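Local coordinates for putative NADH-flavin reductase (Lactobacillus casei ATCC 334, PDB 3H2S), which binds NADPH and is probably an NAD(P)H-dependent oxidoreductase, a putative NADH-flavin reductase of the short-chain dehydrogenase-like family, at the interface of chains A and B. Coordinates in Å, arbitrary orientation; residue numbers count along the deposited sequence, not the author numbering. Chains: chain A/B, Putative NADH-flavin reductase.

Contact 1: the interface of chains A and B. Residues chain A 80, 83-84, 137; chain B 91, 94-95, 148.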
ATOM      1  N   TYR A  80      -3.112  11.250  -2.258  1.00  8.00           N
ATOM      2  CA  TYR A  80      -3.067   9.863  -1.791  1.00  7.17           C
ATOM      3  C   TYR A  80      -3.272   8.851  -2.921  1.00  8.67           C
ATOM      4  O   TYR A  80      -2.879   7.685  -2.798  1.00  7.42           O
ATOM      5  CB  TYR A  80      -4.084   9.624  -0.663  1.00  7.74           C
ATOM      6  CG  TYR A  80      -5.507   9.937  -1.059  1.00  8.64           C
ATOM      7  CD1 TYR A  80      -6.252   9.030  -1.792  1.00  6.43           C
ATOM      8  CD2 TYR A  80      -6.144  11.083  -0.589  1.00  9.67           C
ATOM      9  CE1 TYR A  80      -7.585   9.295  -2.125  1.00 11.20           C
ATOM     10  CE2 TYR A  80      -7.444  11.397  -0.973  1.00 11.22           C
ATOM     11  CZ  TYR A  80      -8.157  10.500  -1.733  1.00 13.30           C
ATOM     12  OH  TYR A  80      -9.459  10.794  -2.072  1.00 14.95           O
ATOM     13  N   LEU A  83      -0.323   6.892  -4.202  1.00  5.94           N
ATOM     14  CA  LEU A  83      -0.063   5.718  -3.389  1.00  6.07           C
ATOM     15  C   LEU A  83      -1.078   4.582  -3.609  1.00  7.78           C
ATOM     16  O   LEU A  83      -0.690   3.444  -3.889  1.00  6.97           O
ATOM     17  CB  LEU A  83       0.008   6.106  -1.915  1.00  5.86           C
ATOM     18  CG  LEU A  83       0.340   5.011  -0.894  1.00  6.97           C
ATOM     19  CD1 LEU A  83       1.680   4.307  -1.225  1.00  9.60           C
ATOM     20  CD2 LEU A  83       0.370   5.612   0.501  1.00  6.74           C
ATOM     21  N   ASP A  84      -2.367   4.902  -3.510  1.00  5.32           N
ATOM     22  CA  ASP A  84      -3.429   3.898  -3.630  1.00  5.97           C
ATOM     23  C   ASP A  84      -3.416   3.166  -4.973  1.00  6.63           C
ATOM     24  O   ASP A  84      -3.626   1.956  -5.022  1.00  6.32           O
ATOM     25  CB  ASP A  84      -4.809   4.536  -3.386  1.00  7.22           C
ATOM     26  CG  ASP A  84      -5.051   4.874  -1.915  1.00 10.55           C
ATOM     27  OD1 ASP A  84      -4.299   4.398  -1.026  1.00 11.01           O
ATOM     28  OD2 ASP A  84      -5.988   5.654  -1.649  1.00 11.75           O
ATOM     29  N   TYR A 137       3.104  11.962  -1.481  1.00  9.15           N
ATOM     30  CA  TYR A 137       2.571  10.619  -1.693  1.00  8.60           C
ATOM     31  C   TYR A 137       3.304   9.817  -2.766  1.00  7.05           C
ATOM     32  O   TYR A 137       3.369   8.592  -2.681  1.00  7.95           O
ATOM     33  CB  TYR A 137       1.069  10.664  -1.941  1.00 10.22           C
ATOM     34  CG  TYR A 137       0.290  10.708  -0.656  1.00  8.58           C
ATOM     35  CD1 TYR A 137      -0.353  11.881  -0.239  1.00  9.90           C
ATOM     36  CD2 TYR A 137       0.140   9.566   0.108  1.00  8.95           C
ATOM     37  CE1 TYR A 137      -1.114  11.903   0.929  1.00 12.12           C
ATOM     38  CE2 TYR A 137      -0.633   9.569   1.258  1.00 11.21           C
ATOM     39  CZ  TYR A 137      -1.259  10.733   1.661  1.00 13.41           C
ATOM     40  OH  TYR A 137      -2.041  10.696   2.784  1.00 16.49           O
TER
ATOM     41  N   SER B  91      -7.272   2.353   1.323  1.00  7.88           N
ATOM     42  CA  SER B  91      -7.779   2.964   0.092  1.00  7.29           C
ATOM     43  C   SER B  91      -9.285   3.230   0.136  1.00  8.84           C
ATOM     44  O   SER B  91      -9.781   4.079  -0.606  1.00 10.49           O
ATOM     45  CB  SER B  91      -7.403   2.139  -1.137  1.00  5.51           C
ATOM     46  OG  SER B  91      -8.299   1.047  -1.322  1.00 10.87           O
ATOM     47  N   ARG B  94     -10.497   6.764   2.497  1.00 12.39           N
ATOM     48  CA  ARG B  94     -10.072   8.114   2.165  1.00 14.42           C
ATOM     49  C   ARG B  94     -11.238   9.090   2.286  1.00 18.38           C
ATOM     50  O   ARG B  94     -12.379   8.766   1.934  1.00 16.98           O
ATOM     51  CB  ARG B  94      -9.490   8.168   0.749  1.00 12.65           C
ATOM     52  CG  ARG B  94      -8.329   7.201   0.525  1.00 10.65           C
ATOM     53  CD  ARG B  94      -7.093   7.657   1.279  1.00 10.91           C
ATOM     54  NE  ARG B  94      -5.922   6.900   0.868  1.00  8.05           N
ATOM     55  CZ  ARG B  94      -4.768   6.882   1.527  1.00 11.78           C
ATOM     56  NH1 ARG B  94      -4.607   7.619   2.613  1.00  9.96           N
ATOM     57  NH2 ARG B  94      -3.787   6.102   1.112  1.00  9.59           N
ATOM     58  N   ASN B  95     -10.961  10.232   2.901  1.00 23.78           N
ATOM     59  CA  ASN B  95     -11.992  11.199   3.256  1.00 32.36           C
ATOM     60  C   ASN B  95     -13.215  10.604   3.977  1.00 32.89           C
ATOM     61  O   ASN B  95     -14.358  10.944   3.663  1.00 34.03           O
ATOM     62  CB  ASN B  95     -12.423  11.985   2.015  1.00 34.36           C
ATOM     63  CG  ASN B  95     -11.253  12.686   1.327  1.00 43.32           C
ATOM     64  OD1 ASN B  95     -10.283  13.098   1.976  1.00 42.61           O
ATOM     65  ND2 ASN B  95     -11.339  12.820   0.004  1.00 49.56           N
ATOM     66  N   ASN B 148      -0.024   7.589   6.154  1.00 11.87           N
ATOM     67  CA  ASN B 148      -1.402   8.043   5.945  1.00 12.94           C
ATOM     68  C   ASN B 148      -1.932   8.948   7.062  1.00 12.70           C
ATOM     69  O   ASN B 148      -2.604   8.486   7.989  1.00 13.04           O
ATOM     70  CB  ASN B 148      -2.306   6.835   5.744  1.00  9.95           C
ATOM     71  CG  ASN B 148      -1.850   5.972   4.589  1.00 10.75           C
ATOM     72  OD1 ASN B 148      -1.216   4.932   4.783  1.00 16.69           O
ATOM     73  ND2 ASN B 148      -2.063   6.462   3.378  1.00  6.87           N
TER
HETATM   74  O   HOH W   1      -8.504   5.583  -2.612  1.00 12.39           O
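A:Tyr80 and the aliphatic part of B:Arg94 form the apolar centre of this patch between two copies of the same protein. The arginine chain runs antiparallel to the tyrosine side chain: its CD methylene rests over one face of the ring, 3.7 Å from the centroid, in a CH-pi contact displaced toward the rim. CG of B:Arg94 lies 3.5 Å from CE1 of A:Tyr80, and CB follows on toward the phenol end. With CG between its backbone N and carbonyl carbon (chi1 58°), the tyrosine lays its ring along the arginine chain. CB of A:Tyr80 lies over the centre of one guanidinium face. Ring and guanidinium planes are 23° apart, so the arginine lies nearly flat along the tyrosine. At its side A:Asp84 takes the guanidinium side-on with both carboxylate oxygens. NH2 of B:Arg94 gives a nearly straight hydrogen bond to OD1 of A:Asp84 at 2.8 Å, the closest pair of a salt bridge, and NE bonds OD2 at 2.8 Å. Both oxygens are met on their syn side, OD1 from well out of the carboxylate plane. The two bonds to the carboxylate, with CB of A:Tyr80 against one face, would together fix the rotation of the guanidinium group. OD2 of A:Asp84 also holds a water at 2.7 Å, which continues to the backbone O of B:Ser91, 2.8 Å away. Farther along the rim, the amide ND2 of B:Asn148 sits near CD2 of A:Leu83. In the fold, A:Tyr80 opens helix 80-91, with A:Leu83 and A:Asp84 in its first turns and A:Tyr137 on the neighbouring helix 132-145; B:Arg94 projects from the segment just after the matching helix of chain B.

Contact 2: the interface of chains A and B. Residues chain A 87, 94, 144, 147-148; chain B 83, 87, 137.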
ATOM      1  N   THR A  87      -0.369   0.684  -4.731  1.00  7.23           N
ATOM      2  CA  THR A  87      -0.579  -0.443  -3.817  1.00  6.83           C
ATOM      3  C   THR A  87      -1.578  -1.411  -4.435  1.00  7.51           C
ATOM      4  O   THR A  87      -1.453  -2.624  -4.277  1.00  6.89           O
ATOM      5  CB  THR A  87      -1.090   0.003  -2.424  1.00  8.82           C
ATOM      6  OG1 THR A  87      -2.392   0.603  -2.551  1.00  8.62           O
ATOM      7  CG2 THR A  87      -0.111   1.011  -1.751  1.00  6.08           C
ATOM      8  N   ARG A  94       1.022 -10.250  -7.455  1.00 12.23           N
ATOM      9  CA  ARG A  94       1.640 -11.242  -6.586  1.00 13.14           C
ATOM     10  C   ARG A  94       1.764 -12.584  -7.309  1.00 17.90           C
ATOM     11  O   ARG A  94       0.839 -13.016  -7.977  1.00 17.97           O
ATOM     12  CB  ARG A  94       0.819 -11.398  -5.304  1.00  9.19           C
ATOM     13  CG  ARG A  94       0.635 -10.065  -4.567  1.00 11.25           C
ATOM     14  CD  ARG A  94       1.961  -9.577  -3.988  1.00  9.40           C
ATOM     15  NE  ARG A  94       1.747  -8.411  -3.129  1.00  8.30           N
ATOM     16  CZ  ARG A  94       2.713  -7.701  -2.568  1.00  8.97           C
ATOM     17  NH1 ARG A  94       3.982  -8.014  -2.802  1.00 11.06           N
ATOM     18  NH2 ARG A  94       2.409  -6.636  -1.831  1.00  9.35           N
ATOM     19  N   PHE A 144       7.022   2.568  -0.773  1.00  5.69           N
ATOM     20  CA  PHE A 144       6.156   1.383  -0.777  1.00  7.87           C
ATOM     21  C   PHE A 144       6.666   0.323  -1.751  1.00  8.06           C
ATOM     22  O   PHE A 144       6.672  -0.866  -1.447  1.00  7.64           O
ATOM     23  CB  PHE A 144       4.722   1.747  -1.153  1.00  8.05           C
ATOM     24  CG  PHE A 144       3.890   0.559  -1.529  1.00 10.19           C
ATOM     25  CD1 PHE A 144       3.375  -0.275  -0.554  1.00  8.22           C
ATOM     26  CD2 PHE A 144       3.642   0.256  -2.869  1.00 13.09           C
ATOM     27  CE1 PHE A 144       2.661  -1.425  -0.893  1.00  8.02           C
ATOM     28  CE2 PHE A 144       2.870  -0.845  -3.217  1.00  9.56           C
ATOM     29  CZ  PHE A 144       2.406  -1.704  -2.233  1.00 11.59           C
HETATM   30  N   MSE A 147       9.193  -2.165  -0.562  1.00 10.96           N
HETATM   31  CA  MSE A 147       8.719  -3.179   0.385  1.00 12.31           C
HETATM   32  C   MSE A 147       8.417  -4.506  -0.315  1.00 13.52           C
HETATM   33  O   MSE A 147       8.039  -5.498   0.331  1.00 12.77           O
HETATM   34  CB  MSE A 147       7.452  -2.697   1.089  1.00 12.31           C
HETATM   35  CG  MSE A 147       7.626  -1.430   1.892  1.00 12.60           C
HETATM   36 SE   MSE A 147       5.899  -0.816   2.564  1.00 19.79          SE
HETATM   37  CE  MSE A 147       6.554   0.526   3.788  1.00 18.72           C
ATOM     38  N   ASN A 148       8.535  -4.508  -1.640  1.00 11.99           N
ATOM     39  CA  ASN A 148       8.060  -5.626  -2.439  1.00  9.83           C
ATOM     40  C   ASN A 148       9.167  -6.290  -3.248  1.00 10.83           C
ATOM     41  O   ASN A 148       9.347  -5.993  -4.419  1.00 12.92           O
ATOM     42  CB  ASN A 148       6.891  -5.171  -3.328  1.00  8.40           C
ATOM     43  CG  ASN A 148       5.767  -4.561  -2.522  1.00 10.63           C
ATOM     44  OD1 ASN A 148       5.667  -3.330  -2.402  1.00 15.06           O
ATOM     45  ND2 ASN A 148       5.039  -5.414  -1.799  1.00  5.81           N
TER
ATOM     46  N   LEU B  83       0.280  -6.896   4.159  1.00  7.72           N
ATOM     47  CA  LEU B  83       0.388  -5.577   3.555  1.00  6.43           C
ATOM     48  C   LEU B  83      -0.777  -5.288   2.608  1.00  6.83           C
ATOM     49  O   LEU B  83      -1.423  -4.234   2.710  1.00  7.09           O
ATOM     50  CB  LEU B  83       1.724  -5.446   2.827  1.00  5.70           C
ATOM     51  CG  LEU B  83       2.071  -4.082   2.209  1.00  5.39           C
ATOM     52  CD1 LEU B  83       2.108  -2.979   3.288  1.00  8.07           C
ATOM     53  CD2 LEU B  83       3.427  -4.191   1.513  1.00  8.09           C
ATOM     54  N   THR B  87      -3.366  -2.136   2.751  1.00  6.07           N
ATOM     55  CA  THR B  87      -3.327  -1.071   1.748  1.00  7.21           C
ATOM     56  C   THR B  87      -4.690  -0.957   1.064  1.00  8.97           C
ATOM     57  O   THR B  87      -5.127   0.141   0.739  1.00 10.22           O
ATOM     58  CB  THR B  87      -2.237  -1.290   0.668  1.00  8.15           C
ATOM     59  OG1 THR B  87      -2.502  -2.504  -0.063  1.00  9.24           O
ATOM     60  CG2 THR B  87      -0.853  -1.369   1.302  1.00  4.39           C
ATOM     61  N   TYR B 137       6.424  -8.505   6.498  1.00  6.65           N
ATOM     62  CA  TYR B 137       5.324  -7.787   5.880  1.00  7.14           C
ATOM     63  C   TYR B 137       4.434  -7.052   6.861  1.00  5.74           C
ATOM     64  O   TYR B 137       3.867  -6.014   6.518  1.00  7.41           O
ATOM     65  CB  TYR B 137       4.531  -8.705   4.965  1.00  8.81           C
ATOM     66  CG  TYR B 137       5.135  -8.793   3.592  1.00  6.25           C
ATOM     67  CD1 TYR B 137       5.854  -9.928   3.195  1.00  7.69           C
ATOM     68  CD2 TYR B 137       5.086  -7.702   2.726  1.00  6.90           C
ATOM     69  CE1 TYR B 137       6.420 -10.011   1.938  1.00 12.92           C
ATOM     70  CE2 TYR B 137       5.671  -7.768   1.465  1.00 13.09           C
ATOM     71  CZ  TYR B 137       6.293  -8.939   1.060  1.00 13.80           C
ATOM     72  OH  TYR B 137       6.840  -9.021  -0.205  1.00 16.44           O
TER
HETATM   73  O   HOH W   2      -0.567  -3.458  -1.650  1.00  7.03           O
HETATM   74  O   HOH W   3      -3.340   2.011  -0.306  1.00  7.03           O
HETATM   75  O   HOH W   4      -4.372  -1.435  -2.326  1.00  9.71           O
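A:Thr87 and B:Thr87 meet across the two-fold axis of this helix-helix interface, formed by two copies of an NAD(P)H-binding protein of the short-chain dehydrogenase-like family. Their side chains pass in opposite directions, with the two CB atoms 3.5 Å apart. Beside them, CE1 of the A:Phe144 ring touches the methyl CD2 of B:Leu83 at 3.7 Å, the two side chains crossing at a slant. That methyl also approaches ND2 of A:Asn148. Beyond the leucine, on helix 132-146 of chain B, the ring of B:Tyr137 brings CE2 to 3.5 Å from the backbone O of A:Met147, a selenomethionine, while A:Asn148 crosses the tyrosine at about a right angle. The phenol OH of B:Tyr137 comes within 4.0 Å of NH1 of A:Arg94, whose guanidinium stands almost perpendicular to the ring. Replacing B:Tyr137 by alanine takes away the ring and its hydroxyl and would probably open a gap beside the carbonyl of A:Met147 and the amide of A:Asn148. Behind this layer, A:Phe144 is sandwiched within its own chain: CG2 of A:Thr87 lies over the centre of one face and OD1 of A:Asn148 over the opposite face, nearer the rim. With CG2 beside the backbone N, each threonine turns OG1 (chi1 64° in A:Thr87) toward bridging waters. One water joins the two hydroxyls; another links OG1 of B:Thr87, at 2.7 Å, to O of A:Thr87, and a third connects OG1 of A:Thr87, at 2.8 Å, with O of B:Thr87.

Contact 1 and contact 2 belong to one two-fold symmetric interface, the centres of their C-alpha atoms about 14 Å apart. Helix 80-91 of chain A, with its chain B counterpart, and helix 132-145 serve both. Positions 83, 94, 137 and 148 recur with the chains exchanged, so each contact has a twin across the axis. Contact 2 spans the axis itself with small and apolar groups and water bridges, whereas contact 1 and its twin flank it with ionic clamps. This arrangement is consistent with a dimer, although the structure alone does not show that it is the form in solution.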